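Local coordinates for protein endoglucanase (Bacillus akibai, PDB 1UWW) that hydrolyses internal beta-1,4-glucosidic linkages in cellulose, lichenin and cereal beta-glucans, this chain being its family 28 carbohydrate-binding module, specific for non-crystalline cellulose, at residues A16-V21 and L74-S79; D11-A16 and G25-W30; S79-G84 and T161-M166. All blocks are in the same frame, centred on the assembly; numbering follows the deposited sequence.

Contact 1 (A16-V21 and L74-S79). With CA (calcium ion), chain C.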
ATOM      1  N   ALA A  16     -14.745 -22.653  -7.777  1.00 24.69           N
ATOM      2  CA  ALA A  16     -13.846 -21.998  -6.843  1.00 24.57           C
ATOM      3  C   ALA A  16     -13.224 -23.014  -5.912  1.00 25.00           C
ATOM      4  O   ALA A  16     -13.929 -23.728  -5.191  1.00 25.68           O
ATOM      5  CB  ALA A  16     -14.582 -20.920  -6.056  1.00 23.95           C
ATOM      6  N   VAL A  17     -11.898 -23.092  -5.974  1.00 24.39           N
ATOM      7  CA  VAL A  17     -11.095 -24.035  -5.186  1.00 25.37           C
ATOM      8  C   VAL A  17      -9.931 -23.252  -4.587  1.00 23.78           C
ATOM      9  O   VAL A  17      -9.245 -22.553  -5.300  1.00 22.16           O
ATOM     10  CB  VAL A  17     -10.549 -25.200  -6.083  1.00 26.59           C
ATOM     11  CG1 VAL A  17      -9.611 -26.119  -5.322  1.00 26.56           C
ATOM     12  CG2 VAL A  17     -11.699 -26.021  -6.673  1.00 29.22           C
ATOM     13  N   LEU A  18      -9.715 -23.391  -3.302  1.00 22.38           N
ATOM     14  CA  LEU A  18      -8.625 -22.741  -2.609  1.00 23.52           C
ATOM     15  C   LEU A  18      -8.003 -23.788  -1.670  1.00 23.43           C
ATOM     16  O   LEU A  18      -8.788 -24.417  -0.909  1.00 25.63           O
ATOM     17  CB  LEU A  18      -9.215 -21.514  -1.902  1.00 24.61           C
ATOM     18  CG  LEU A  18      -8.220 -20.498  -1.387  1.00 23.94           C
ATOM     19  CD1 LEU A  18      -7.604 -19.693  -2.504  1.00 21.51           C
ATOM     20  CD2 LEU A  18      -8.885 -19.633  -0.352  1.00 25.49           C
ATOM     21  N   PRO A  19      -6.682 -24.062  -1.681  1.00 22.78           N
ATOM     22  CA  PRO A  19      -5.663 -23.446  -2.569  1.00 21.48           C
ATOM     23  C   PRO A  19      -5.896 -23.626  -4.067  1.00 20.57           C
ATOM     24  O   PRO A  19      -6.328 -24.684  -4.551  1.00 19.50           O
ATOM     25  CB  PRO A  19      -4.367 -24.140  -2.148  1.00 22.24           C
ATOM     26  CG  PRO A  19      -4.626 -24.531  -0.688  1.00 23.35           C
ATOM     27  CD  PRO A  19      -6.051 -24.951  -0.686  1.00 24.29           C
ATOM     28  N   SER A  20      -5.584 -22.575  -4.823  1.00 18.71           N
ATOM     29  CA  SER A  20      -5.770 -22.559  -6.270  1.00 18.07           C
ATOM     30  C   SER A  20      -4.439 -22.902  -6.954  1.00 18.08           C
ATOM     31  O   SER A  20      -3.470 -22.159  -6.859  1.00 18.14           O
ATOM     32  CB  SER A  20      -6.284 -21.182  -6.739  1.00 18.34           C
ATOM     33  OG  SER A  20      -7.387 -20.711  -5.969  1.00 18.35           O
ATOM     34  N   VAL A  21      -4.394 -24.072  -7.594  1.00 18.19           N
ATOM     35  CA  VAL A  21      -3.203 -24.595  -8.241  1.00 17.91           C
ATOM     36  C   VAL A  21      -3.291 -24.656  -9.783  1.00 18.15           C
ATOM     37  O   VAL A  21      -2.291 -24.861 -10.442  1.00 17.85           O
ATOM     38  CB  VAL A  21      -2.798 -25.966  -7.648  1.00 18.76           C
ATOM     39  CG1 VAL A  21      -2.503 -25.817  -6.161  1.00 19.15           C
ATOM     40  CG2 VAL A  21      -3.880 -27.022  -7.881  1.00 19.63           C
ATOM     41  N   LEU A  74      -8.112  -9.045  -9.989  1.00 17.70           N
ATOM     42  CA  LEU A  74      -8.653 -10.404  -9.934  1.00 17.61           C
ATOM     43  C   LEU A  74      -9.681 -10.501  -8.825  1.00 18.79           C
ATOM     44  O   LEU A  74      -9.608  -9.775  -7.843  1.00 18.55           O
ATOM     45  CB  LEU A  74      -7.563 -11.420  -9.643  1.00 18.59           C
ATOM     46  CG  LEU A  74      -6.507 -11.624 -10.700  1.00 17.89           C
ATOM     47  CD1 LEU A  74      -5.472 -12.622 -10.198  1.00 19.22           C
ATOM     48  CD2 LEU A  74      -7.125 -12.186 -11.959  1.00 19.89           C
ATOM     49  N   ASP A  75     -10.622 -11.409  -8.964  1.00 17.90           N
ATOM     50  CA  ASP A  75     -11.715 -11.593  -8.022  1.00 18.61           C
ATOM     51  C   ASP A  75     -11.983 -13.086  -7.876  1.00 18.12           C
ATOM     52  O   ASP A  75     -11.989 -13.829  -8.851  1.00 19.45           O
ATOM     53  CB  ASP A  75     -12.932 -10.819  -8.556  1.00 19.12           C
ATOM     54  CG  ASP A  75     -13.987 -10.523  -7.544  1.00 22.69           C
ATOM     55  OD1 ASP A  75     -13.804 -10.773  -6.335  1.00 22.76           O
ATOM     56  OD2 ASP A  75     -15.084 -10.030  -7.942  1.00 25.67           O
ATOM     57  N   PHE A  76     -12.243 -13.517  -6.654  1.00 18.57           N
ATOM     58  CA  PHE A  76     -12.459 -14.916  -6.288  1.00 17.93           C
ATOM     59  C   PHE A  76     -13.606 -14.990  -5.289  1.00 18.72           C
ATOM     60  O   PHE A  76     -13.449 -14.588  -4.154  1.00 18.09           O
ATOM     61  CB  PHE A  76     -11.167 -15.491  -5.695  1.00 18.32           C
ATOM     62  CG  PHE A  76     -11.254 -16.915  -5.284  1.00 17.95           C
ATOM     63  CD1 PHE A  76     -11.110 -17.948  -6.207  1.00 18.49           C
ATOM     64  CD2 PHE A  76     -11.460 -17.244  -3.963  1.00 18.63           C
ATOM     65  CE1 PHE A  76     -11.137 -19.270  -5.793  1.00 18.72           C
ATOM     66  CE2 PHE A  76     -11.516 -18.562  -3.566  1.00 19.50           C
ATOM     67  CZ  PHE A  76     -11.360 -19.573  -4.481  1.00 19.63           C
ATOM     68  N   TRP A  77     -14.752 -15.493  -5.724  1.00 19.03           N
ATOM     69  CA  TRP A  77     -15.920 -15.654  -4.873  1.00 18.94           C
ATOM     70  C   TRP A  77     -16.018 -17.080  -4.370  1.00 19.79           C
ATOM     71  O   TRP A  77     -16.004 -18.032  -5.161  1.00 21.54           O
ATOM     72  CB  TRP A  77     -17.209 -15.292  -5.625  1.00 19.58           C
ATOM     73  CG  TRP A  77     -17.349 -13.808  -5.899  1.00 20.06           C
ATOM     74  CD1 TRP A  77     -16.510 -13.012  -6.619  1.00 19.27           C
ATOM     75  CD2 TRP A  77     -18.400 -12.936  -5.435  1.00 20.55           C
ATOM     76  NE1 TRP A  77     -16.958 -11.712  -6.620  1.00 21.10           N
ATOM     77  CE2 TRP A  77     -18.120 -11.642  -5.909  1.00 21.26           C
ATOM     78  CE3 TRP A  77     -19.558 -13.128  -4.664  1.00 21.53           C
ATOM     79  CZ2 TRP A  77     -18.945 -10.552  -5.646  1.00 22.45           C
ATOM     80  CZ3 TRP A  77     -20.382 -12.034  -4.418  1.00 21.40           C
ATOM     81  CH2 TRP A  77     -20.069 -10.777  -4.901  1.00 22.28           C
ATOM     82  N   LYS A  78     -16.165 -17.256  -3.066  1.00 20.75           N
ATOM     83  CA  LYS A  78     -16.376 -18.569  -2.487  1.00 22.94           C
ATOM     84  C   LYS A  78     -17.121 -18.456  -1.183  1.00 23.21           C
ATOM     85  O   LYS A  78     -16.820 -17.597  -0.361  1.00 22.00           O
ATOM     86  CB  LYS A  78     -15.027 -19.248  -2.253  1.00 23.93           C
ATOM     87  CG  LYS A  78     -15.118 -20.733  -1.970  1.00 25.75           C
ATOM     88  CD  LYS A  78     -13.767 -21.385  -1.641  1.00 27.95           C
ATOM     89  CE  LYS A  78     -13.898 -22.502  -0.578  1.00 32.32           C
ATOM     90  NZ  LYS A  78     -13.754 -21.940   0.789  1.00 34.18           N
ATOM     91  N   SER A  79     -18.116 -19.326  -0.999  1.00 25.02           N
ATOM     92  CA  SER A  79     -18.725 -19.524   0.307  1.00 26.76           C
ATOM     93  C   SER A  79     -17.698 -20.084   1.305  1.00 26.46           C
ATOM     94  O   SER A  79     -16.713 -20.738   0.934  1.00 27.95           O
ATOM     95  CB  SER A  79     -19.951 -20.453   0.209  1.00 27.47           C
ATOM     96  OG  SER A  79     -19.620 -21.706  -0.345  1.00 32.43           O
TER
HETATM   97 CA    CA C1192       0.070 -24.694 -10.658  1.00 17.48          CA
HETATM   98  O   HOH W   1       0.471 -25.666  -8.555  1.00 19.16           O
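Phe76 pushes the tip of its ring up to a backbone carbonyl: Phe76 CZ lies 3.7 Å from Val17 O, in a contact that has no hydrogen bond between its two segments. This is one place where the N-terminal loop closes on the beta-sandwich of the carbohydrate-binding module. Residues 74-77 belong to a strand of the five-stranded antiparallel sheet, while 16-21 run as irregular chain ahead of strand 30-32. Phe76 has CG anti to its backbone N (chi1 -180°), which starts the ring off toward the loop. Around its far end the loop supplies Ala16 CB, 3.8 Å from Phe76 CE1, and Leu18 CB, 3.9 Å from Phe76 CZ. Next along the strand, Ala16 CB also comes to 3.3 Å from Trp77 O, and beyond that it meets the first methylenes of Lys78, so a single methyl group touches three successive residues.

The carbonyl that Phe76 approaches has its polar partner inside the loop. Ser20 OG donates to Val17 O over 2.7 Å, lying in the carbonyl plane with a C=O...donor angle of 158°, and this bond spans the cis peptide before Pro19 and closes the bend of the loop there. Trp30 NE1 is hydrogen-bonded to the same hydroxyl, and the Trp30 ring meets Phe76 with the planes at about 30°. Leu18 carries the hydrophobic contact onward to Leu81 and to Phe188 on strand 180-189 of the other sheet. One residue past Ser20 the loop reaches a calcium site that also uses Glu23, Ser50, Asn51 and Asp184: Val21 O binds the calcium ion at 2.4 Å, and water 1 is another of its ligands.

Contact 2 (D11-A16 and G25-W30); sequences DPKGEA and GTRQGW
A type I' beta turn from Arg27 to Trp30, overlapped at its start by an ST turn in which Thr26 OG1, also hydrogen-bonded to Asp24 OD1, accepts from Gln28 N, takes three successive carbonyls of residues 11-13. Gly29 N donates to Lys13 O at 2.9 Å and 171°, and Arg27 N to Pro12 O at 2.9 Å. The third carbonyl goes to the side chain: Arg27 NE reaches Asp11 O at 2.8 Å, in the plane of the guanidinium but 39° above that of the carbonyl, with Arg27 NH2 adding a weak second bond. A bend at chi3 (-84°) sets NE for this. Lys13 crosses over one guanidinium face, its CB 3.4 Å from Arg27 NH2. Their like charges are probably eased by Asp31, which forms salt bridges with both. Further on, Ala16 CA lies 3.9 Å from Gly29 CA; a CB on Gly29 would run into Ala16 CA and press on the preceding carbonyl O.

Both segments belong to the loop leading into strand 30-32. Asp11 OD2 bonds to Ile44 N on strand 43-47, and Trp30 packs on Leu74, Met166 and Ile168 of its own five-stranded sheet and, with Arg27, on Leu53 of the facing one.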
ATOM      1  N   ASP A  11     -10.054 -19.029 -20.703  1.00 25.08           N
ATOM      2  CA  ASP A  11     -10.132 -20.445 -20.391  1.00 24.76           C
ATOM      3  C   ASP A  11     -11.335 -20.714 -19.449  1.00 24.34           C
ATOM      4  O   ASP A  11     -11.891 -19.795 -18.839  1.00 23.39           O
ATOM      5  CB  ASP A  11      -8.829 -20.930 -19.747  1.00 25.48           C
ATOM      6  CG  ASP A  11      -7.773 -21.319 -20.761  1.00 25.25           C
ATOM      7  OD1 ASP A  11      -8.014 -21.282 -21.998  1.00 29.91           O
ATOM      8  OD2 ASP A  11      -6.635 -21.698 -20.437  1.00 24.70           O
ATOM      9  N   PRO A  12     -11.769 -21.971 -19.334  1.00 24.54           N
ATOM     10  CA  PRO A  12     -12.951 -22.289 -18.523  1.00 24.88           C
ATOM     11  C   PRO A  12     -12.823 -21.776 -17.071  1.00 24.27           C
ATOM     12  O   PRO A  12     -11.733 -21.902 -16.494  1.00 23.32           O
ATOM     13  CB  PRO A  12     -13.004 -23.818 -18.579  1.00 25.36           C
ATOM     14  CG  PRO A  12     -12.319 -24.170 -19.840  1.00 25.62           C
ATOM     15  CD  PRO A  12     -11.193 -23.181 -19.965  1.00 25.20           C
ATOM     16  N   LYS A  13     -13.875 -21.170 -16.528  1.00 25.55           N
ATOM     17  CA  LYS A  13     -13.833 -20.600 -15.179  1.00 25.45           C
ATOM     18  C   LYS A  13     -13.675 -21.674 -14.110  1.00 26.29           C
ATOM     19  O   LYS A  13     -12.921 -21.494 -13.152  1.00 24.90           O
ATOM     20  CB  LYS A  13     -15.068 -19.748 -14.887  1.00 26.24           C
ATOM     21  CG  LYS A  13     -15.024 -19.058 -13.528  1.00 26.96           C
ATOM     22  CD  LYS A  13     -16.176 -18.099 -13.363  1.00 29.83           C
ATOM     23  CE  LYS A  13     -16.065 -17.331 -12.069  1.00 30.90           C
ATOM     24  NZ  LYS A  13     -16.919 -16.122 -12.142  1.00 34.67           N
ATOM     25  N   GLY A  14     -14.362 -22.800 -14.260  1.00 26.59           N
ATOM     26  CA  GLY A  14     -14.310 -23.857 -13.273  1.00 26.97           C
ATOM     27  C   GLY A  14     -15.011 -23.469 -11.985  1.00 27.71           C
ATOM     28  O   GLY A  14     -15.725 -22.467 -11.905  1.00 29.57           O
ATOM     29  N   GLU A  15     -14.768 -24.262 -10.962  1.00 27.99           N
ATOM     30  CA  GLU A  15     -15.354 -24.061  -9.645  1.00 27.89           C
ATOM     31  C   GLU A  15     -14.308 -23.487  -8.715  1.00 25.92           C
ATOM     32  O   GLU A  15     -13.125 -23.813  -8.835  1.00 24.44           O
ATOM     33  CB  GLU A  15     -15.857 -25.395  -9.099  1.00 28.79           C
ATOM     34  CG  GLU A  15     -16.930 -26.047  -9.967  1.00 33.25           C
ATOM     35  CD  GLU A  15     -18.286 -25.356  -9.897  1.00 38.23           C
ATOM     36  OE1 GLU A  15     -18.593 -24.671  -8.890  1.00 43.44           O
ATOM     37  OE2 GLU A  15     -19.068 -25.512 -10.860  1.00 41.35           O
ATOM     38  N   ALA A  16     -14.745 -22.653  -7.777  1.00 24.69           N
ATOM     39  CA  ALA A  16     -13.846 -21.998  -6.843  1.00 24.57           C
ATOM     40  C   ALA A  16     -13.224 -23.014  -5.912  1.00 25.00           C
ATOM     41  O   ALA A  16     -13.929 -23.728  -5.191  1.00 25.68           O
ATOM     42  CB  ALA A  16     -14.582 -20.920  -6.056  1.00 23.95           C
ATOM     43  N   GLY A  25      -7.022 -27.524 -15.953  1.00 25.12           N
ATOM     44  CA  GLY A  25      -7.403 -26.820 -17.163  1.00 25.47           C
ATOM     45  C   GLY A  25      -8.402 -25.688 -16.972  1.00 25.08           C
ATOM     46  O   GLY A  25      -8.877 -25.131 -17.975  1.00 27.26           O
ATOM     47  N   THR A  26      -8.689 -25.304 -15.719  1.00 22.95           N
ATOM     48  CA  THR A  26      -9.601 -24.199 -15.433  1.00 22.30           C
ATOM     49  C   THR A  26      -8.969 -23.131 -14.549  1.00 20.05           C
ATOM     50  O   THR A  26      -7.929 -23.332 -13.940  1.00 19.80           O
ATOM     51  CB  THR A  26     -10.877 -24.657 -14.702  1.00 22.29           C
ATOM     52  OG1 THR A  26     -10.627 -24.843 -13.301  1.00 22.22           O
ATOM     53  CG2 THR A  26     -11.426 -26.011 -15.211  1.00 24.28           C
ATOM     54  N   ARG A  27      -9.678 -22.008 -14.461  1.00 19.77           N
ATOM     55  CA  ARG A  27      -9.321 -20.867 -13.620  1.00 19.07           C
ATOM     56  C   ARG A  27      -9.713 -21.062 -12.158  1.00 18.91           C
ATOM     57  O   ARG A  27      -9.512 -20.162 -11.357  1.00 18.96           O
ATOM     58  CB  ARG A  27      -9.954 -19.599 -14.163  1.00 19.05           C
ATOM     59  CG  ARG A  27      -9.508 -19.236 -15.558  1.00 19.11           C
ATOM     60  CD  ARG A  27     -10.141 -17.956 -16.045  1.00 21.02           C
ATOM     61  NE  ARG A  27     -11.470 -18.149 -16.622  1.00 21.79           N
ATOM     62  CZ  ARG A  27     -12.512 -17.373 -16.455  1.00 23.10           C
ATOM     63  NH1 ARG A  27     -12.517 -16.368 -15.596  1.00 24.14           N
ATOM     64  NH2 ARG A  27     -13.623 -17.652 -17.135  1.00 25.86           N
ATOM     65  N   GLN A  28     -10.263 -22.218 -11.806  1.00 18.74           N
ATOM     66  CA  GLN A  28     -10.645 -22.528 -10.427  1.00 19.31           C
ATOM     67  C   GLN A  28     -11.397 -21.382  -9.727  1.00 19.21           C
ATOM     68  O   GLN A  28     -11.162 -21.063  -8.563  1.00 18.84           O
ATOM     69  CB  GLN A  28      -9.464 -23.031  -9.607  1.00 19.76           C
ATOM     70  CG  GLN A  28      -8.869 -24.322 -10.192  1.00 21.26           C
ATOM     71  CD  GLN A  28      -7.982 -25.056  -9.230  1.00 20.87           C
ATOM     72  OE1 GLN A  28      -6.944 -24.553  -8.811  1.00 21.42           O
ATOM     73  NE2 GLN A  28      -8.395 -26.265  -8.847  1.00 27.18           N
ATOM     74  N   GLY A  29     -12.326 -20.780 -10.449  1.00 19.46           N
ATOM     75  CA  GLY A  29     -13.198 -19.754  -9.908  1.00 19.46           C
ATOM     76  C   GLY A  29     -12.704 -18.321  -9.984  1.00 19.60           C
ATOM     77  O   GLY A  29     -13.425 -17.412  -9.562  1.00 20.96           O
ATOM     78  N   TRP A  30     -11.486 -18.111 -10.470  1.00 18.75           N
ATOM     79  CA  TRP A  30     -10.908 -16.763 -10.602  1.00 18.66           C
ATOM     80  C   TRP A  30     -11.415 -16.065 -11.855  1.00 19.50           C
ATOM     81  O   TRP A  30     -11.500 -16.673 -12.927  1.00 20.97           O
ATOM     82  CB  TRP A  30      -9.380 -16.857 -10.620  1.00 17.78           C
ATOM     83  CG  TRP A  30      -8.821 -17.209  -9.285  1.00 17.37           C
ATOM     84  CD1 TRP A  30      -8.628 -18.453  -8.755  1.00 17.99           C
ATOM     85  CD2 TRP A  30      -8.430 -16.279  -8.277  1.00 16.72           C
ATOM     86  NE1 TRP A  30      -8.121 -18.344  -7.487  1.00 18.23           N
ATOM     87  CE2 TRP A  30      -8.017 -17.020  -7.156  1.00 17.94           C
ATOM     88  CE3 TRP A  30      -8.433 -14.882  -8.190  1.00 18.78           C
ATOM     89  CZ2 TRP A  30      -7.577 -16.415  -5.979  1.00 18.55           C
ATOM     90  CZ3 TRP A  30      -7.998 -14.280  -7.030  1.00 19.20           C
ATOM     91  CH2 TRP A  30      -7.569 -15.051  -5.932  1.00 20.42           C
TER
HETATM   92  O   HOH W   2      -6.890 -24.474 -19.897  1.00 37.09           O
HETATM   93  O   HOH W   3     -12.465 -26.183 -11.192  1.00 34.60           O

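Contact 3 (S79-G84 and T161-M166); sequences SDLVRG and TLLRNM
Asn165, whose backbone C lies 3.9 Å from Leu81 CD2 across the contact, has its OD1 held by two nitrogens of Arg164. Arg164 comes side-on: its NE donates to Asn165 OD1 at 2.8 Å and NH2 to the same oxygen at 3.1 Å. Both nitrogens approach from one face of the amide, while the oxygen lies close to the guanidinium plane. The side-chain nitrogen, Asn165 ND2, is taken as well, bonding to Asp75 OD1 and Gln112 OE1, which fixes the rotation of the group.

Between the segments one direct bond forms, Leu163 N to Leu81 O at 2.9 Å and nearly straight (161°). Waters flank it. Water 4 accepts from Leu81 N and Arg164 N; water 5 accepts from Arg83 N and donates to Thr161 O. The two loops so joined flank neighbouring antiparallel strands of the five-stranded sheet of the beta-sandwich: residues 79-84 follow strand 73-77, and residues 161-164 lead into strand 165-173.

Leu81 carries most of the apolar contact. Its CG stands anti to the backbone N (chi1 -174°), and the side chain crosses that of Leu163 at about a right angle, with Leu81 CD2 4.0 Å from Leu163 CB. The same methyl touches CB of Met166, present as selenomethionine. Leu163 itself packs on Phe111 of strand 104-111. On the more exposed flank, Asp80 and Leu162 lie side by side pointing the same way, Leu162 CD2 being 3.8 Å from Asp80 CA. Val82 CG1 sits against the backbone, 3.4 Å from Thr161 O.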
ATOM      1  N   SER A  79     -18.116 -19.326  -0.999  1.00 25.02           N
ATOM      2  CA  SER A  79     -18.725 -19.524   0.307  1.00 26.76           C
ATOM      3  C   SER A  79     -17.698 -20.084   1.305  1.00 26.46           C
ATOM      4  O   SER A  79     -16.713 -20.738   0.934  1.00 27.95           O
ATOM      5  CB  SER A  79     -19.951 -20.453   0.209  1.00 27.47           C
ATOM      6  OG  SER A  79     -19.620 -21.706  -0.345  1.00 32.43           O
ATOM      7  N   ASP A  80     -17.932 -19.811   2.574  1.00 27.15           N
ATOM      8  CA  ASP A  80     -17.070 -20.253   3.651  1.00 27.40           C
ATOM      9  C   ASP A  80     -15.613 -19.838   3.440  1.00 25.26           C
ATOM     10  O   ASP A  80     -14.687 -20.561   3.789  1.00 27.41           O
ATOM     11  CB  ASP A  80     -17.201 -21.776   3.870  1.00 28.00           C
ATOM     12  CG  ASP A  80     -18.569 -22.176   4.412  1.00 32.95           C
ATOM     13  OD1 ASP A  80     -19.098 -21.504   5.332  1.00 37.74           O
ATOM     14  OD2 ASP A  80     -19.197 -23.163   3.973  1.00 37.94           O
ATOM     15  N   LEU A  81     -15.432 -18.648   2.849  1.00 23.49           N
ATOM     16  CA  LEU A  81     -14.118 -18.035   2.748  1.00 21.30           C
ATOM     17  C   LEU A  81     -13.830 -17.329   4.054  1.00 20.79           C
ATOM     18  O   LEU A  81     -14.500 -16.352   4.385  1.00 21.64           O
ATOM     19  CB  LEU A  81     -14.079 -17.035   1.590  1.00 21.58           C
ATOM     20  CG  LEU A  81     -12.735 -16.404   1.246  1.00 20.15           C
ATOM     21  CD1 LEU A  81     -11.765 -17.445   0.707  1.00 22.98           C
ATOM     22  CD2 LEU A  81     -12.940 -15.301   0.200  1.00 21.59           C
ATOM     23  N   VAL A  82     -12.874 -17.852   4.796  1.00 20.26           N
ATOM     24  CA  VAL A  82     -12.535 -17.344   6.115  1.00 20.47           C
ATOM     25  C   VAL A  82     -11.025 -17.369   6.316  1.00 19.27           C
ATOM     26  O   VAL A  82     -10.312 -18.177   5.712  1.00 20.94           O
ATOM     27  CB  VAL A  82     -13.242 -18.125   7.262  1.00 21.31           C
ATOM     28  CG1 VAL A  82     -14.760 -18.056   7.128  1.00 21.65           C
ATOM     29  CG2 VAL A  82     -12.736 -19.584   7.347  1.00 22.17           C
ATOM     30  N   ARG A  83     -10.549 -16.509   7.210  1.00 19.22           N
ATOM     31  CA  ARG A  83      -9.152 -16.496   7.592  1.00 19.14           C
ATOM     32  C   ARG A  83      -8.750 -17.708   8.410  1.00 19.70           C
ATOM     33  O   ARG A  83      -7.640 -18.222   8.301  1.00 19.45           O
ATOM     34  CB  ARG A  83      -8.821 -15.236   8.393  1.00 19.39           C
ATOM     35  CG  ARG A  83      -7.362 -15.109   8.840  1.00 19.39           C
ATOM     36  CD  ARG A  83      -7.052 -13.815   9.500  1.00 19.17           C
ATOM     37  NE  ARG A  83      -7.852 -13.633  10.716  1.00 18.77           N
ATOM     38  CZ  ARG A  83      -8.076 -12.474  11.311  1.00 19.42           C
ATOM     39  NH1 ARG A  83      -7.584 -11.343  10.843  1.00 19.52           N
ATOM     40  NH2 ARG A  83      -8.835 -12.431  12.405  1.00 19.59           N
ATOM     41  N   GLY A  84      -9.626 -18.120   9.313  1.00 19.46           N
ATOM     42  CA  GLY A  84      -9.271 -19.175  10.249  1.00 20.06           C
ATOM     43  C   GLY A  84      -8.084 -18.772  11.092  1.00 20.07           C
ATOM     44  O   GLY A  84      -7.897 -17.603  11.424  1.00 20.04           O
ATOM     45  N   THR A 161     -15.177 -14.832  10.347  1.00 20.04           N
ATOM     46  CA  THR A 161     -15.925 -13.885   9.505  1.00 20.28           C
ATOM     47  C   THR A 161     -16.006 -14.360   8.051  1.00 19.77           C
ATOM     48  O   THR A 161     -14.970 -14.654   7.438  1.00 19.95           O
ATOM     49  CB  THR A 161     -15.240 -12.535   9.511  1.00 20.10           C
ATOM     50  OG1 THR A 161     -15.196 -12.028  10.847  1.00 22.06           O
ATOM     51  CG2 THR A 161     -16.021 -11.501   8.678  1.00 21.37           C
ATOM     52  N   LEU A 162     -17.198 -14.410   7.478  1.00 20.64           N
ATOM     53  CA  LEU A 162     -17.379 -14.761   6.077  1.00 20.66           C
ATOM     54  C   LEU A 162     -16.900 -13.586   5.235  1.00 19.95           C
ATOM     55  O   LEU A 162     -17.412 -12.483   5.335  1.00 20.12           O
ATOM     56  CB  LEU A 162     -18.830 -15.092   5.761  1.00 21.34           C
ATOM     57  CG  LEU A 162     -19.308 -16.382   6.430  1.00 24.05           C
ATOM     58  CD1 LEU A 162     -20.838 -16.465   6.300  1.00 26.54           C
ATOM     59  CD2 LEU A 162     -18.658 -17.607   5.867  1.00 24.18           C
ATOM     60  N   LEU A 163     -15.910 -13.838   4.388  1.00 18.73           N
ATOM     61  CA  LEU A 163     -15.262 -12.793   3.615  1.00 19.14           C
ATOM     62  C   LEU A 163     -15.901 -12.581   2.239  1.00 18.57           C
ATOM     63  O   LEU A 163     -15.674 -11.530   1.623  1.00 17.61           O
ATOM     64  CB  LEU A 163     -13.768 -13.115   3.492  1.00 18.19           C
ATOM     65  CG  LEU A 163     -13.028 -13.217   4.835  1.00 18.08           C
ATOM     66  CD1 LEU A 163     -11.602 -13.744   4.628  1.00 18.95           C
ATOM     67  CD2 LEU A 163     -13.025 -11.878   5.537  1.00 20.76           C
ATOM     68  N   ARG A 164     -16.672 -13.578   1.764  1.00 19.01           N
ATOM     69  CA  ARG A 164     -17.449 -13.544   0.523  1.00 19.01           C
ATOM     70  C   ARG A 164     -16.637 -13.635  -0.767  1.00 18.40           C
ATOM     71  O   ARG A 164     -16.844 -14.514  -1.606  1.00 19.14           O
ATOM     72  CB  ARG A 164     -18.387 -12.337   0.458  1.00 19.90           C
ATOM     73  CG  ARG A 164     -19.461 -12.452  -0.640  1.00 21.66           C
ATOM     74  CD  ARG A 164     -20.236 -11.178  -0.873  1.00 22.07           C
ATOM     75  NE  ARG A 164     -19.404 -10.188  -1.512  1.00 22.25           N
ATOM     76  CZ  ARG A 164     -19.845  -9.048  -2.034  1.00 23.40           C
ATOM     77  NH1 ARG A 164     -21.137  -8.734  -1.954  1.00 25.75           N
ATOM     78  NH2 ARG A 164     -19.005  -8.220  -2.625  1.00 23.00           N
ATOM     79  N   ASN A 165     -15.743 -12.688  -0.945  1.00 18.23           N
ATOM     80  CA  ASN A 165     -14.871 -12.687  -2.090  1.00 17.82           C
ATOM     81  C   ASN A 165     -13.551 -12.016  -1.759  1.00 18.56           C
ATOM     82  O   ASN A 165     -13.478 -11.155  -0.877  1.00 18.30           O
ATOM     83  CB  ASN A 165     -15.554 -12.068  -3.340  1.00 18.75           C
ATOM     84  CG  ASN A 165     -15.876 -10.606  -3.189  1.00 18.35           C
ATOM     85  OD1 ASN A 165     -16.709 -10.228  -2.368  1.00 20.33           O
ATOM     86  ND2 ASN A 165     -15.237  -9.770  -3.976  1.00 19.71           N
HETATM   87  N   MSE A 166     -12.531 -12.404  -2.511  1.00 18.58           N
HETATM   88  CA  MSE A 166     -11.190 -11.906  -2.382  1.00 19.85           C
HETATM   89  C   MSE A 166     -10.806 -11.269  -3.692  1.00 20.68           C
HETATM   90  O   MSE A 166     -10.944 -11.860  -4.769  1.00 21.35           O
HETATM   91  CB  MSE A 166     -10.265 -13.074  -2.089  1.00 19.91           C
HETATM   92  CG  MSE A 166      -8.778 -12.794  -2.203  1.00 20.12           C
HETATM   93 SE   MSE A 166      -7.626 -14.188  -1.594  1.00 26.76          SE
HETATM   94  CE  MSE A 166      -8.589 -15.697  -2.164  1.00 22.38           C
TER
HETATM   95  O   HOH W   4     -17.421 -16.423   2.157  1.00 25.28           O
HETATM   96  O   HOH W   5     -12.291 -14.471   8.283  1.00 19.40           O

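Overall arrangement
Contact 1 is the middle of the three, its centre 9 Å from that of contact 2 and 10 Å from that of contact 3, while contacts 2 and 3 are 18 Å apart. Contacts 1 and 2 share Ala16 and alternate along the chain; Val21 N bonds to Gln28 OE1 over 2.9 Å, tying the turn of contact 2 to the residue whose carbonyl binds calcium. Contacts 1 and 3 share Ser79 and are joined by neighbouring strands, with Phe76 N 2.8 Å from Met166 O. Trp30 CH2 touches Met166 CE at 4.0 Å, bridging contacts 2 and 3. The cellulase catalytic domain is not part of this chain.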